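Local coordinates for ATP-dependent DNA helicase PIF1 (Candida albicans, PDB 7OTJ), which couples ATP hydrolysis to 5'-3' unwinding of DNA and probably resolves G-quadruplexes to keep the nuclear and mitochondrial genomes stable, at residues A[279-284]-A[437-442]; A[296-301]-A[443-448]; A[289-294]-A[314-319]. One frame throughout, in Å; residues are numbered along the deposited sequence.

Contact 1: A[279-284]-A[437-442]; sequences TNFLAP and VSRIQF. With nucleotides of chain C.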
loop_
_atom_site.group_PDB
_atom_site.type_symbol
_atom_site.label_atom_id
_atom_site.label_comp_id
_atom_site.label_asym_id
_atom_site.label_seq_id
_atom_site.Cartn_x
_atom_site.Cartn_y
_atom_site.Cartn_z
ATOM N N THR A 279 -9.506 -13.544 -10.608
ATOM C CA THR A 279 -9.225 -13.867 -9.213
ATOM C C THR A 279 -8.398 -12.779 -8.541
ATOM O O THR A 279 -8.566 -12.525 -7.343
ATOM C CB THR A 279 -8.533 -15.231 -9.126
ATOM O OG1 THR A 279 -9.465 -16.255 -9.497
ATOM C CG2 THR A 279 -8.033 -15.514 -7.714
ATOM N N ASN A 280 -7.551 -12.084 -9.295
ATOM C CA ASN A 280 -6.645 -11.105 -8.717
ATOM C C ASN A 280 -7.157 -9.675 -8.829
ATOM O O ASN A 280 -6.437 -8.745 -8.453
ATOM C CB ASN A 280 -5.271 -11.215 -9.373
ATOM C CG ASN A 280 -4.536 -12.466 -8.959
ATOM O OD1 ASN A 280 -4.725 -12.969 -7.853
ATOM N ND2 ASN A 280 -3.692 -12.977 -9.845
ATOM N N PHE A 281 -8.391 -9.478 -9.295
ATOM C CA PHE A 281 -8.988 -8.148 -9.277
ATOM C C PHE A 281 -9.306 -7.743 -7.842
ATOM O O PHE A 281 -9.868 -8.530 -7.076
ATOM C CB PHE A 281 -10.268 -8.111 -10.116
ATOM C CG PHE A 281 -10.036 -7.913 -11.585
ATOM C CD1 PHE A 281 -8.827 -8.260 -12.169
ATOM C CD2 PHE A 281 -11.031 -7.373 -12.388
ATOM C CE1 PHE A 281 -8.617 -8.083 -13.523
ATOM C CE2 PHE A 281 -10.823 -7.191 -13.746
ATOM C CZ PHE A 281 -9.619 -7.546 -14.311
ATOM N N LEU A 282 -8.959 -6.502 -7.486
ATOM C CA LEU A 282 -9.257 -6.001 -6.148
ATOM C C LEU A 282 -10.758 -5.905 -5.918
ATOM O O LEU A 282 -11.250 -6.233 -4.830
ATOM C CB LEU A 282 -8.596 -4.640 -5.934
ATOM C CG LEU A 282 -8.832 -3.961 -4.581
ATOM C CD1 LEU A 282 -8.372 -4.853 -3.434
ATOM C CD2 LEU A 282 -8.137 -2.604 -4.520
ATOM N N ALA A 283 -11.500 -5.445 -6.923
ATOM C CA ALA A 283 -12.949 -5.411 -6.822
ATOM C C ALA A 283 -13.473 -6.824 -6.586
ATOM O O ALA A 283 -13.099 -7.750 -7.323
ATOM C CB ALA A 283 -13.559 -4.823 -8.092
ATOM N N PRO A 284 -14.336 -7.034 -5.597
ATOM C CA PRO A 284 -14.729 -8.398 -5.242
ATOM C C PRO A 284 -15.804 -8.954 -6.161
ATOM O O PRO A 284 -16.684 -8.239 -6.645
ATOM C CB PRO A 284 -15.260 -8.244 -3.813
ATOM C CG PRO A 284 -15.797 -6.856 -3.784
ATOM C CD PRO A 284 -14.857 -6.042 -4.641
ATOM N N VAL A 437 -10.618 -8.614 -20.380
ATOM C CA VAL A 437 -11.437 -9.056 -19.259
ATOM C C VAL A 437 -12.071 -7.819 -18.638
ATOM O O VAL A 437 -11.425 -6.771 -18.533
ATOM C CB VAL A 437 -10.608 -9.831 -18.213
ATOM C CG1 VAL A 437 -11.450 -10.132 -17.002
ATOM C CG2 VAL A 437 -10.070 -11.118 -18.799
ATOM N N SER A 438 -13.350 -7.928 -18.264
ATOM C CA SER A 438 -14.074 -6.833 -17.634
ATOM C C SER A 438 -14.806 -7.320 -16.388
ATOM O O SER A 438 -15.452 -8.374 -16.408
ATOM C CB SER A 438 -15.069 -6.210 -18.614
ATOM O OG SER A 438 -15.772 -5.138 -18.015
ATOM N N ARG A 439 -14.738 -6.527 -15.320
ATOM C CA ARG A 439 -15.532 -6.763 -14.121
ATOM C C ARG A 439 -16.183 -5.459 -13.699
ATOM O O ARG A 439 -15.497 -4.446 -13.524
ATOM C CB ARG A 439 -14.703 -7.316 -12.955
ATOM C CG ARG A 439 -15.452 -7.230 -11.620
ATOM C CD ARG A 439 -14.761 -7.979 -10.497
ATOM N NE ARG A 439 -14.841 -9.421 -10.681
ATOM C CZ ARG A 439 -14.164 -10.306 -9.961
ATOM N NH1 ARG A 439 -13.367 -9.927 -8.971
ATOM N NH2 ARG A 439 -14.280 -11.600 -10.250
ATOM N N ILE A 440 -17.499 -5.491 -13.517
ATOM C CA ILE A 440 -18.265 -4.333 -13.079
ATOM C C ILE A 440 -18.742 -4.621 -11.666
ATOM O O ILE A 440 -19.403 -5.638 -11.417
ATOM C CB ILE A 440 -19.438 -4.035 -14.024
ATOM C CG1 ILE A 440 -18.912 -3.740 -15.434
ATOM C CG2 ILE A 440 -20.263 -2.869 -13.498
ATOM C CD1 ILE A 440 -19.993 -3.472 -16.458
ATOM N N GLN A 441 -18.383 -3.738 -10.739
ATOM C CA GLN A 441 -18.709 -3.896 -9.332
ATOM C C GLN A 441 -18.628 -2.525 -8.682
ATOM O O GLN A 441 -17.951 -1.624 -9.182
ATOM C CB GLN A 441 -17.751 -4.883 -8.652
ATOM C CG GLN A 441 -18.003 -5.123 -7.166
ATOM C CD GLN A 441 -19.309 -5.843 -6.903
ATOM O OE1 GLN A 441 -20.382 -5.236 -6.906
ATOM N NE2 GLN A 441 -19.227 -7.150 -6.677
ATOM N N PHE A 442 -19.331 -2.373 -7.570
ATOM C CA PHE A 442 -19.155 -1.182 -6.761
ATOM C C PHE A 442 -17.740 -1.158 -6.192
ATOM O O PHE A 442 -17.219 -2.199 -5.776
ATOM C CB PHE A 442 -20.182 -1.141 -5.632
ATOM C CG PHE A 442 -21.600 -1.093 -6.116
ATOM C CD1 PHE A 442 -22.218 0.119 -6.367
ATOM C CD2 PHE A 442 -22.308 -2.261 -6.341
ATOM C CE1 PHE A 442 -23.516 0.167 -6.823
ATOM C CE2 PHE A 442 -23.607 -2.220 -6.798
ATOM C CZ PHE A 442 -24.214 -1.005 -7.037
ATOM P P DT C 5 -0.543 -3.949 -9.251
ATOM O OP1 DT C 5 -0.518 -2.527 -9.676
ATOM O OP2 DT C 5 -1.666 -4.448 -8.421
ATOM O "O5'" DT C 5 -0.395 -4.823 -10.581
ATOM C "C5'" DT C 5 0.493 -4.392 -11.609
ATOM C "C4'" DT C 5 -0.160 -4.500 -12.978
ATOM O "O4'" DT C 5 -0.267 -5.896 -13.351
ATOM C "C3'" DT C 5 -1.567 -3.919 -13.076
ATOM O "O3'" DT C 5 -1.751 -3.274 -14.337
ATOM C "C2'" DT C 5 -2.469 -5.149 -12.929
ATOM C "C1'" DT C 5 -1.621 -6.264 -13.529
ATOM N N1 DT C 5 -1.818 -7.580 -12.875
ATOM C C2 DT C 5 -2.178 -8.669 -13.636
ATOM O O2 DT C 5 -2.358 -8.616 -14.838
ATOM N N3 DT C 5 -2.324 -9.836 -12.935
ATOM C C4 DT C 5 -2.146 -10.019 -11.575
ATOM O O4 DT C 5 -2.301 -11.108 -11.034
ATOM C C5 DT C 5 -1.764 -8.840 -10.837
ATOM C C7 DT C 5 -1.542 -8.918 -9.353
ATOM C C6 DT C 5 -1.616 -7.693 -11.517
HETATM O O HOH W 1 -11.143 -10.950 -7.426
#
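Arg439 NH1 serves two acceptors beside the loop 279-284. It donates to Ala283 O at 2.7 Å, through a bond bent to 143° at the hydrogen. It also donates to water 1, whose oxygen is 2.9 Å from Arg439 NH1. Both acceptors lie at the edge of the guanidinium group and in its plane. Water 1 also hydrogen-bonds to Phe281 O, at 2.8 Å, which links the arginine to a second carbonyl of the loop. The other terminal nitrogen, NH2, makes a salt bridge to Asp265 on strand 259-267. These partners together probably fix the rotation of the group.

The aliphatic part of Arg439 packs as well. The chain bends at chi3 (-70°), which places NE. Its CB sits at the edge of the Phe281 ring, 3.7 Å from Phe281 CD2. Ring and guanidinium planes are 77° apart, so the two do not stack. Val437 CG1 approaches the same ring obliquely, 4.2 Å from Phe281 CZ. Trp426 and Thr428 of strand 424-429 also touch this ring.

Further along, Gln441 NE2 donates to Pro284 O at 2.8 Å. The bond is nearly straight, and the acceptor lies in the amide plane of Gln441. Tyr261 O is a second acceptor for NE2. Gln441 OE1 takes the backbone N of Phe442, so both polar atoms of the amide are used.

On the loop's other flank, Asn280 ND2 makes a weak hydrogen bond of 2.6 Å to O4 of DT5 of chain C. The loop thus rests on strand 435-446 and also meets a DNA base. This is consistent with a nucleic-acid-binding role for the Pif1 2B domain, whose family belongs to the SH3-like class of small antiparallel beta folds.

Contact 2: A[296-301]-A[443-448]; sequences MCIKNF and PLILAW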
loop_
_atom_site.group_PDB
_atom_site.type_symbol
_atom_site.label_atom_id
_atom_site.label_comp_id
_atom_site.label_asym_id
_atom_site.label_seq_id
_atom_site.Cartn_x
_atom_site.Cartn_y
_atom_site.Cartn_z
ATOM N N MET A 296 -14.179 0.283 2.525
ATOM C CA MET A 296 -13.065 1.070 2.019
ATOM C C MET A 296 -13.251 1.297 0.529
ATOM O O MET A 296 -13.470 0.345 -0.225
ATOM C CB MET A 296 -11.729 0.373 2.280
ATOM C CG MET A 296 -10.598 0.867 1.399
ATOM S SD MET A 296 -9.003 0.135 1.810
ATOM C CE MET A 296 -8.297 -0.076 0.183
ATOM N N CYS A 297 -13.158 2.556 0.111
ATOM C CA CYS A 297 -13.201 2.881 -1.305
ATOM C C CYS A 297 -11.935 2.383 -1.995
ATOM O O CYS A 297 -10.832 2.500 -1.457
ATOM C CB CYS A 297 -13.349 4.389 -1.486
ATOM S SG CYS A 297 -13.417 4.924 -3.194
ATOM N N ILE A 298 -12.086 1.825 -3.194
ATOM C CA ILE A 298 -10.933 1.271 -3.893
ATOM C C ILE A 298 -10.710 1.937 -5.251
ATOM O O ILE A 298 -10.034 1.376 -6.109
ATOM C CB ILE A 298 -11.055 -0.258 -4.040
ATOM C CG1 ILE A 298 -12.259 -0.615 -4.914
ATOM C CG2 ILE A 298 -11.157 -0.921 -2.679
ATOM C CD1 ILE A 298 -12.414 -2.097 -5.175
ATOM N N LYS A 299 -11.251 3.139 -5.452
ATOM C CA LYS A 299 -11.005 3.914 -6.661
ATOM C C LYS A 299 -10.813 5.375 -6.285
ATOM O O LYS A 299 -11.450 5.870 -5.349
ATOM C CB LYS A 299 -12.153 3.778 -7.673
ATOM C CG LYS A 299 -11.938 4.556 -8.963
ATOM C CD LYS A 299 -12.942 4.179 -10.034
ATOM C CE LYS A 299 -12.694 2.765 -10.564
ATOM N NZ LYS A 299 -11.423 2.611 -11.335
ATOM N N ASN A 300 -9.929 6.059 -7.012
ATOM C CA ASN A 300 -9.711 7.494 -6.832
ATOM C C ASN A 300 -10.769 8.249 -7.627
ATOM O O ASN A 300 -10.611 8.509 -8.819
ATOM C CB ASN A 300 -8.304 7.886 -7.269
ATOM C CG ASN A 300 -7.227 7.169 -6.478
ATOM O OD1 ASN A 300 -6.731 7.683 -5.475
ATOM N ND2 ASN A 300 -6.854 5.977 -6.932
ATOM N N PHE A 301 -11.879 8.588 -6.970
ATOM C CA PHE A 301 -12.907 9.373 -7.646
ATOM C C PHE A 301 -12.564 10.857 -7.647
ATOM O O PHE A 301 -12.406 11.474 -8.705
ATOM C CB PHE A 301 -14.264 9.152 -6.977
ATOM C CG PHE A 301 -14.871 7.818 -7.264
ATOM C CD1 PHE A 301 -15.331 7.514 -8.533
ATOM C CD2 PHE A 301 -14.997 6.871 -6.264
ATOM C CE1 PHE A 301 -15.896 6.288 -8.805
ATOM C CE2 PHE A 301 -15.564 5.641 -6.527
ATOM C CZ PHE A 301 -16.014 5.350 -7.800
ATOM N N PRO A 443 -17.088 -0.000 -6.170
ATOM C CA PRO A 443 -15.693 0.070 -5.700
ATOM C C PRO A 443 -15.584 0.062 -4.179
ATOM O O PRO A 443 -15.078 1.002 -3.559
ATOM C CB PRO A 443 -15.212 1.390 -6.316
ATOM C CG PRO A 443 -16.438 2.232 -6.337
ATOM C CD PRO A 443 -17.572 1.299 -6.667
ATOM N N LEU A 444 -16.028 -1.033 -3.563
ATOM C CA LEU A 444 -16.048 -1.133 -2.111
ATOM C C LEU A 444 -15.638 -2.531 -1.677
ATOM O O LEU A 444 -15.929 -3.516 -2.360
ATOM C CB LEU A 444 -17.441 -0.812 -1.545
ATOM C CG LEU A 444 -18.038 0.571 -1.814
ATOM C CD1 LEU A 444 -19.488 0.623 -1.357
ATOM C CD2 LEU A 444 -17.220 1.655 -1.131
ATOM N N ILE A 445 -14.933 -2.597 -0.550
ATOM C CA ILE A 445 -14.635 -3.837 0.152
ATOM C C ILE A 445 -14.926 -3.609 1.628
ATOM O O ILE A 445 -14.748 -2.502 2.144
ATOM C CB ILE A 445 -13.175 -4.300 -0.054
ATOM C CG1 ILE A 445 -12.206 -3.206 0.380
ATOM C CG2 ILE A 445 -12.935 -4.713 -1.503
ATOM C CD1 ILE A 445 -10.776 -3.649 0.372
ATOM N N LEU A 446 -15.401 -4.656 2.305
ATOM C CA LEU A 446 -15.615 -4.563 3.746
ATOM C C LEU A 446 -14.272 -4.303 4.413
ATOM O O LEU A 446 -13.383 -5.160 4.366
ATOM C CB LEU A 446 -16.243 -5.841 4.309
ATOM C CG LEU A 446 -17.685 -6.195 3.941
ATOM C CD1 LEU A 446 -18.033 -7.587 4.449
ATOM C CD2 LEU A 446 -18.646 -5.167 4.502
ATOM N N ALA A 447 -14.095 -3.115 5.002
ATOM C CA ALA A 447 -12.742 -2.743 5.391
ATOM C C ALA A 447 -12.339 -3.370 6.722
ATOM O O ALA A 447 -11.457 -4.223 6.755
ATOM C CB ALA A 447 -12.626 -1.217 5.459
ATOM N N TRP A 448 -13.036 -3.030 7.809
ATOM C CA TRP A 448 -12.917 -3.704 9.103
ATOM C C TRP A 448 -11.523 -4.255 9.415
ATOM O O TRP A 448 -10.828 -3.764 10.311
ATOM C CB TRP A 448 -13.955 -4.819 9.199
ATOM C CG TRP A 448 -15.209 -4.418 9.919
ATOM C CD1 TRP A 448 -15.299 -3.642 11.033
ATOM C CD2 TRP A 448 -16.553 -4.765 9.561
ATOM N NE1 TRP A 448 -16.615 -3.490 11.402
ATOM C CE2 TRP A 448 -17.404 -4.170 10.513
ATOM C CE3 TRP A 448 -17.116 -5.526 8.533
ATOM C CZ2 TRP A 448 -18.789 -4.309 10.465
ATOM C CZ3 TRP A 448 -18.493 -5.663 8.488
ATOM C CH2 TRP A 448 -19.312 -5.058 9.446
#
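Pro443 is touched by Ile298, Lys299 and Phe301, which follow strand 294-297. Its CB faces Ile298 CG1 at 3.8 Å and also meets Lys299 CB. Its CG points at the rim of Phe301, 3.5 Å from Phe301 CZ and equally near CE2. The proline meets this aromatic ring at the edge, in the ring plane, and the two side chains cross at about a right angle. One face of the Phe301 ring carries Lys299 CG, over its centre. The charged end of Lys299 makes a cation-pi contact with Trp426.

Ile298 CG1 lies against both Pro443 CB and the Pro443 carbonyl carbon. It stands between its own backbone N and carbonyl carbon (chi1 64°), and this turns it onto the proline. The other branch, CG2, lies 4.0 Å from Ile445 CG1.

Strands 294-297 and 435-446 are antiparallel neighbours here, in the curled beta sheet that includes the 2B region. Met296 and Ile445 form a hydrogen-bonded pair. Met296 N donates to Ile445 O at 2.9 Å, and the return bond from Ile445 N to Met296 O is weak. Cys297 and Leu444 form the next, non-hydrogen-bonded pair. Their side chains lie on the opposite face from Met296 and Ile445, and both touch Phe408. Past this pair, Ile298 N donates a hydrogen bond to Pro443 O at 3.1 Å, from above the carbonyl plane.

Met296 CB meets two bumps, Ile445 CG1 at 4.1 Å and Ala447 CB at 3.7 Å.

Contact 3: A[289-294]-A[314-319]; sequences LKVGAQ and IDFVDR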
loop_
_atom_site.group_PDB
_atom_site.type_symbol
_atom_site.label_atom_id
_atom_site.label_comp_id
_atom_site.label_asym_id
_atom_site.label_seq_id
_atom_site.Cartn_x
_atom_site.Cartn_y
_atom_site.Cartn_z
ATOM N N LEU A 289 -22.919 -6.470 1.859
ATOM C CA LEU A 289 -23.017 -5.231 2.619
ATOM C C LEU A 289 -24.273 -5.235 3.476
ATOM O O LEU A 289 -25.353 -5.589 2.996
ATOM C CB LEU A 289 -23.028 -4.013 1.685
ATOM C CG LEU A 289 -21.776 -3.739 0.846
ATOM C CD1 LEU A 289 -21.977 -2.501 -0.011
ATOM C CD2 LEU A 289 -20.556 -3.585 1.733
ATOM N N LYS A 290 -24.127 -4.856 4.744
ATOM C CA LYS A 290 -25.259 -4.526 5.599
ATOM C C LYS A 290 -25.245 -3.030 5.888
ATOM O O LYS A 290 -24.384 -2.287 5.413
ATOM C CB LYS A 290 -25.218 -5.323 6.906
ATOM C CG LYS A 290 -25.577 -6.783 6.764
ATOM C CD LYS A 290 -25.428 -7.527 8.075
ATOM C CE LYS A 290 -25.769 -8.999 7.913
ATOM N NZ LYS A 290 -25.546 -9.771 9.162
ATOM N N VAL A 291 -26.198 -2.589 6.696
ATOM C CA VAL A 291 -26.213 -1.201 7.137
ATOM C C VAL A 291 -25.209 -1.036 8.269
ATOM O O VAL A 291 -25.230 -1.788 9.251
ATOM C CB VAL A 291 -27.625 -0.781 7.563
ATOM C CG1 VAL A 291 -27.629 0.681 7.969
ATOM C CG2 VAL A 291 -28.605 -1.033 6.421
ATOM N N GLY A 292 -24.309 -0.065 8.121
ATOM C CA GLY A 292 -23.273 0.180 9.102
ATOM C C GLY A 292 -21.994 -0.602 8.899
ATOM O O GLY A 292 -21.055 -0.434 9.688
ATOM N N ALA A 293 -21.926 -1.450 7.874
ATOM C CA ALA A 293 -20.730 -2.243 7.626
ATOM C C ALA A 293 -19.556 -1.342 7.263
ATOM O O ALA A 293 -19.691 -0.422 6.452
ATOM C CB ALA A 293 -20.990 -3.252 6.509
ATOM N N GLN A 294 -18.411 -1.591 7.893
ATOM C CA GLN A 294 -17.193 -0.875 7.542
ATOM C C GLN A 294 -16.784 -1.184 6.104
ATOM O O GLN A 294 -16.785 -2.341 5.678
ATOM C CB GLN A 294 -16.076 -1.263 8.509
ATOM C CG GLN A 294 -14.977 -0.235 8.648
ATOM C CD GLN A 294 -15.417 0.978 9.442
ATOM O OE1 GLN A 294 -16.509 1.004 10.015
ATOM N NE2 GLN A 294 -14.564 1.990 9.483
ATOM N N ILE A 314 -24.847 3.699 5.049
ATOM C CA ILE A 314 -26.002 4.118 5.825
ATOM C C ILE A 314 -27.304 3.550 5.270
ATOM O O ILE A 314 -28.201 3.199 6.041
ATOM C CB ILE A 314 -26.067 5.658 5.900
ATOM C CG1 ILE A 314 -24.664 6.242 6.062
ATOM C CG2 ILE A 314 -26.968 6.091 7.043
ATOM C CD1 ILE A 314 -24.619 7.744 5.925
ATOM N N ASP A 315 -27.442 3.458 3.946
ATOM C CA ASP A 315 -28.691 2.994 3.350
ATOM C C ASP A 315 -28.404 2.328 2.007
ATOM O O ASP A 315 -27.297 2.417 1.471
ATOM C CB ASP A 315 -29.685 4.154 3.191
ATOM C CG ASP A 315 -31.133 3.692 3.164
ATOM O OD1 ASP A 315 -31.384 2.485 3.367
ATOM O OD2 ASP A 315 -32.021 4.542 2.941
ATOM N N PHE A 316 -29.429 1.652 1.463
ATOM C CA PHE A 316 -29.402 1.108 0.097
ATOM C C PHE A 316 -30.751 1.394 -0.560
ATOM O O PHE A 316 -31.681 0.593 -0.428
ATOM C CB PHE A 316 -29.139 -0.396 0.065
ATOM C CG PHE A 316 -27.967 -0.852 0.871
ATOM C CD1 PHE A 316 -28.128 -1.226 2.194
ATOM C CD2 PHE A 316 -26.718 -0.972 0.291
ATOM C CE1 PHE A 316 -27.056 -1.671 2.933
ATOM C CE2 PHE A 316 -25.642 -1.416 1.024
ATOM C CZ PHE A 316 -25.812 -1.771 2.348
ATOM N N VAL A 317 -30.860 2.516 -1.267
ATOM C CA VAL A 317 -31.847 2.628 -2.338
ATOM C C VAL A 317 -31.422 3.763 -3.257
ATOM O O VAL A 317 -30.939 4.801 -2.798
ATOM C CB VAL A 317 -33.283 2.832 -1.785
ATOM C CG1 VAL A 317 -33.388 4.093 -0.929
ATOM C CG2 VAL A 317 -34.304 2.854 -2.921
ATOM N N ASP A 318 -31.545 3.531 -4.567
ATOM C CA ASP A 318 -31.640 4.631 -5.527
ATOM C C ASP A 318 -32.370 4.117 -6.767
ATOM O O ASP A 318 -31.767 3.406 -7.577
ATOM C CB ASP A 318 -30.270 5.180 -5.887
ATOM C CG ASP A 318 -30.337 6.217 -6.997
ATOM O OD1 ASP A 318 -30.976 7.271 -6.793
ATOM O OD2 ASP A 318 -29.756 5.973 -8.078
ATOM N N ARG A 319 -33.643 4.462 -6.916
ATOM C CA ARG A 319 -34.205 4.365 -8.260
ATOM C C ARG A 319 -34.054 5.688 -9.007
ATOM O O ARG A 319 -35.026 6.254 -9.505
ATOM C CB ARG A 319 -35.666 3.940 -8.195
ATOM C CG ARG A 319 -35.908 2.537 -7.662
ATOM C CD ARG A 319 -37.401 2.236 -7.665
ATOM N NE ARG A 319 -37.713 0.918 -7.122
ATOM C CZ ARG A 319 -38.942 0.441 -6.975
ATOM N NH1 ARG A 319 -40.006 1.147 -7.321
ATOM N NH2 ARG A 319 -39.108 -0.776 -6.464
#
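Phe316 pushes the tip of its ring against the backbone and side chains of 289-291. Its CZ is 3.6 Å from Leu289 CB, and the two side chains cross at about a right angle. Lys290 O lies near the ring plane at the edge, 3.4 Å from Phe316 CZ. On the same rim, Phe316 CE1 meets Val291 CG2 at 3.9 Å. CG of Phe316 is anti to its carbonyl carbon (chi1 -50°), and from there the ring reaches the turn. Val259, Tyr261 and Pro404 also touch the ring, so it is buried.

The side toward Ile314 is looser. Val291 is exposed there, with CG1 next to Ile314 O. The Ile314 side chain touches Lys407 of strand 404-409.

The loop is a type II beta turn from Lys290 to Ala293. Gly292 takes the third position, with a positive phi of 89°, where a side chain would run into the carbonyl before it. The turn joins strands 286-289 and 294-297. Lys290 NZ bonds to Leu251 O and Ile254 O.

No hydrogen bond joins the two segments, though Gly292 pairs by a backbone bond with Val313, just before Ile314. Most of the touching atoms are carbon, so the contact depends mainly on apolar packing. The weakly positive ring edge of Phe316 probably suits the carbonyl oxygen of Lys290.

All three contacts reach one curled antiparallel sheet in and around the 2B domain, within the helicase part of a longer protein. Contacts 1 and 2 are 12 Å apart between centres and share strand 435-446. They touch, with Pro284 and Ala283 packing on Leu444 and Ile298. Contacts 2 and 3 are 14 Å apart, and Ala447 N probably bonds to Gln294 O. Contacts 1 and 3 are 20 Å apart and do not touch. Along the chain, 279-284, 289-294, 296-301 and 314-319 follow closely. The partners 437-442 and 443-448 come more than a hundred residues later. Strand 435-446 pairs with earlier strands and ties distant parts into one sheet, with contact 1 nearest the DNA.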